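PDB 3CZX: putative N-acetylmuramoyl-L-alanine amidase from Neisseria meningitidis MC58, which probably hydrolyses, as a zinc-dependent amidase, the bond joining N-acetylmuramoyl residues to L-amino acids in cell-wall glycopeptides. Local coordinates for residues A108-K116 with D154-I165. Numbering follows the deposited sequence.
Sequences AVAKKTGWK and DLALFKTTKWGI
Trp-115 lays the rim of its indole against the first turns of helix 152-177. CZ2 comes edge-on to the backbone carbonyl of Asp-154, 3.4 Å from its O, and CH2 meets Phe-158 CB, also close to the ring plane. A water lying in that plane accepts from Trp-115 NE1 (2.9 Å) and donates to Asp-154 OD1; the carboxylate, turned 51° from the indole, is held at its other oxygen, OD2, by Thr-88. Leu-157 CD2 approaches the ring obliquely, 3.6 Å from NE1, and also packs on the carbonyl of Thr-113.

Thr-113 splits its two branches. With chi1 at 60°, OG1 turns back to donate to Val-109 O from above the carbonyl plane, and it accepts from Trp-115 N in an ST turn. The same rotation sends CG2 to Ile-165 CD1 (3.7 Å), the two side chains crossing at about a right angle, while CB sits over one indole face near its rim. Ile-165 CD1 also approaches Trp-115 CH2.

Farther out, Lys-112 bends at chi2 and runs its aliphatic chain over Ile-165 CG1 to Thr-161 CG2 and the bare backbone of Gly-164; a water accepting weakly from NZ donates to Gly-164 O. Phe-147 meets the rings of both Trp-115 and Phe-158. The side chain of Phe-158 lies about 13 Å from the bound zinc. The axes of 108-113 and 154-165 approach to 10.5 Å, their N-to-C directions 128° apart, joining two helices of the alpha/beta fold of zinc-dependent Amidase_3 enzymes.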
# COMPACT_ATOMS: atom_id res chain seq x y z
N ALA A 108 5.58 -8.71 17.15
CA ALA A 108 5.32 -9.08 15.78
C ALA A 108 6.21 -8.28 14.83
O ALA A 108 6.80 -8.82 13.89
CB ALA A 108 3.86 -8.84 15.43
N VAL A 109 6.30 -6.97 15.09
CA VAL A 109 7.12 -6.09 14.26
C VAL A 109 8.63 -6.29 14.49
O VAL A 109 9.42 -6.33 13.53
CB VAL A 109 6.75 -4.61 14.51
CG1 VAL A 109 7.75 -3.65 13.80
CG2 VAL A 109 5.28 -4.35 14.05
N ALA A 110 9.04 -6.47 15.75
CA ALA A 110 10.43 -6.73 16.07
C ALA A 110 10.97 -7.99 15.39
O ALA A 110 12.10 -7.99 14.91
CB ALA A 110 10.61 -6.85 17.63
N LYS A 111 10.19 -9.07 15.38
CA LYS A 111 10.63 -10.34 14.75
C LYS A 111 10.96 -10.11 13.29
O LYS A 111 11.95 -10.61 12.78
CB LYS A 111 9.56 -11.44 14.87
CG LYS A 111 9.41 -11.98 16.26
CD LYS A 111 8.03 -12.54 16.54
CE LYS A 111 7.98 -14.01 16.53
NZ LYS A 111 6.61 -14.37 17.07
N LYS A 112 10.16 -9.30 12.61
CA LYS A 112 10.31 -9.10 11.16
C LYS A 112 11.43 -8.13 10.80
O LYS A 112 11.93 -8.15 9.69
CB LYS A 112 9.00 -8.58 10.57
CG LYS A 112 8.94 -8.47 9.04
CD LYS A 112 8.83 -9.84 8.43
CE LYS A 112 8.57 -9.81 6.93
NZ LYS A 112 8.44 -11.24 6.42
N THR A 113 11.81 -7.29 11.75
CA THR A 113 12.69 -6.13 11.46
C THR A 113 14.01 -6.06 12.20
O THR A 113 14.90 -5.36 11.76
CB THR A 113 11.97 -4.82 11.76
OG1 THR A 113 11.60 -4.81 13.15
CG2 THR A 113 10.71 -4.68 10.90
N GLY A 114 14.12 -6.73 13.33
CA GLY A 114 15.28 -6.55 14.21
C GLY A 114 15.29 -5.19 14.91
O GLY A 114 16.29 -4.80 15.49
N TRP A 115 14.16 -4.46 14.87
CA TRP A 115 14.05 -3.19 15.58
C TRP A 115 13.92 -3.46 17.09
O TRP A 115 13.34 -4.47 17.51
CB TRP A 115 12.80 -2.43 15.12
CG TRP A 115 12.87 -1.93 13.70
CD1 TRP A 115 14.00 -1.71 12.95
CD2 TRP A 115 11.76 -1.57 12.87
NE1 TRP A 115 13.64 -1.26 11.68
CE2 TRP A 115 12.28 -1.14 11.61
CE3 TRP A 115 10.39 -1.59 13.04
CZ2 TRP A 115 11.46 -0.74 10.55
CZ3 TRP A 115 9.57 -1.17 11.98
CH2 TRP A 115 10.12 -0.74 10.75
N LYS A 116 14.43 -2.51 17.86
CA LYS A 116 14.43 -2.60 19.31
C LYS A 116 13.02 -2.34 19.86
O LYS A 116 12.38 -1.42 19.43
CB LYS A 116 15.40 -1.55 19.86
CG LYS A 116 15.64 -1.66 21.37
CD LYS A 116 16.19 -0.38 21.96
CE LYS A 116 16.25 -0.48 23.51
NZ LYS A 116 17.33 -1.41 23.99
N ASP A 154 15.78 2.83 9.24
CA ASP A 154 14.54 2.08 9.60
C ASP A 154 13.38 2.37 8.61
O ASP A 154 12.63 1.49 8.23
CB ASP A 154 14.06 2.46 10.99
CG ASP A 154 15.06 2.13 12.07
OD1 ASP A 154 15.99 1.33 11.84
OD2 ASP A 154 14.91 2.72 13.17
N LEU A 155 13.28 3.62 8.19
CA LEU A 155 12.29 4.00 7.21
C LEU A 155 12.51 3.26 5.88
O LEU A 155 11.55 2.79 5.23
CB LEU A 155 12.31 5.53 6.99
CG LEU A 155 11.43 6.07 5.86
CD1 LEU A 155 9.94 5.72 5.95
CD2 LEU A 155 11.61 7.57 5.69
N ALA A 156 13.75 3.16 5.45
CA ALA A 156 14.05 2.37 4.22
C ALA A 156 13.61 0.92 4.39
O ALA A 156 13.09 0.34 3.44
CB ALA A 156 15.54 2.43 3.87
N LEU A 157 13.88 0.34 5.55
CA LEU A 157 13.49 -1.06 5.80
C LEU A 157 11.99 -1.20 5.74
O LEU A 157 11.49 -2.15 5.12
CB LEU A 157 14.02 -1.54 7.15
CG LEU A 157 13.81 -3.05 7.35
CD1 LEU A 157 14.67 -3.82 6.38
CD2 LEU A 157 14.22 -3.37 8.78
N PHE A 158 11.28 -0.25 6.35
CA PHE A 158 9.82 -0.26 6.35
C PHE A 158 9.33 -0.20 4.91
O PHE A 158 8.48 -0.96 4.53
CB PHE A 158 9.19 0.87 7.13
CG PHE A 158 7.68 0.88 7.06
CD1 PHE A 158 6.93 -0.03 7.78
CD2 PHE A 158 7.01 1.74 6.20
CE1 PHE A 158 5.53 -0.03 7.69
CE2 PHE A 158 5.61 1.70 6.13
CZ PHE A 158 4.89 0.80 6.88
N LYS A 159 9.85 0.75 4.14
CA LYS A 159 9.37 0.93 2.77
C LYS A 159 9.55 -0.30 1.90
O LYS A 159 8.71 -0.57 1.04
CB LYS A 159 10.03 2.17 2.13
CG LYS A 159 9.61 3.48 2.73
CD LYS A 159 10.49 4.68 2.36
CE LYS A 159 10.36 5.11 0.97
NZ LYS A 159 11.16 6.37 0.72
N THR A 160 10.65 -1.03 2.07
CA THR A 160 10.95 -2.26 1.29
C THR A 160 10.25 -3.52 1.79
O THR A 160 10.22 -4.48 1.06
CB THR A 160 12.45 -2.55 1.24
OG1 THR A 160 12.92 -2.86 2.56
CG2 THR A 160 13.19 -1.34 0.64
N THR A 161 9.70 -3.49 3.02
CA THR A 161 9.09 -4.68 3.64
C THR A 161 7.71 -4.37 4.25
O THR A 161 7.22 -5.11 5.06
CB THR A 161 10.01 -5.29 4.71
OG1 THR A 161 11.35 -5.27 4.20
CG2 THR A 161 9.64 -6.74 5.03
N LYS A 162 7.09 -3.31 3.78
CA LYS A 162 5.81 -2.81 4.27
C LYS A 162 4.74 -3.90 4.33
O LYS A 162 4.08 -4.10 5.36
CB LYS A 162 5.37 -1.70 3.30
CG LYS A 162 4.08 -1.06 3.62
CD LYS A 162 3.98 0.22 2.86
CE LYS A 162 3.65 -0.04 1.41
NZ LYS A 162 3.71 1.23 0.69
N TRP A 163 4.57 -4.63 3.24
CA TRP A 163 3.48 -5.60 3.18
C TRP A 163 3.74 -6.75 4.11
O TRP A 163 2.82 -7.29 4.74
CB TRP A 163 3.20 -6.05 1.72
CG TRP A 163 2.68 -4.97 0.89
CD1 TRP A 163 3.39 -3.97 0.28
CD2 TRP A 163 1.30 -4.71 0.58
NE1 TRP A 163 2.55 -3.11 -0.36
CE2 TRP A 163 1.26 -3.53 -0.20
CE3 TRP A 163 0.10 -5.35 0.90
CZ2 TRP A 163 0.07 -3.00 -0.67
CZ3 TRP A 163 -1.08 -4.80 0.43
CH2 TRP A 163 -1.08 -3.64 -0.34
N GLY A 164 5.01 -7.14 4.23
CA GLY A 164 5.40 -8.21 5.14
C GLY A 164 5.26 -7.83 6.61
O GLY A 164 4.86 -8.66 7.45
N ILE A 165 5.64 -6.58 6.93
CA ILE A 165 5.51 -6.07 8.29
C ILE A 165 4.01 -6.02 8.68
O ILE A 165 3.63 -6.48 9.77
CB ILE A 165 6.23 -4.68 8.47
CG1 ILE A 165 7.75 -4.83 8.34
CG2 ILE A 165 5.80 -3.99 9.79
CD1 ILE A 165 8.47 -3.52 8.20
O HOH W 1 5.27 -11.31 7.05
O HOH W 2 16.17 -0.93 10.28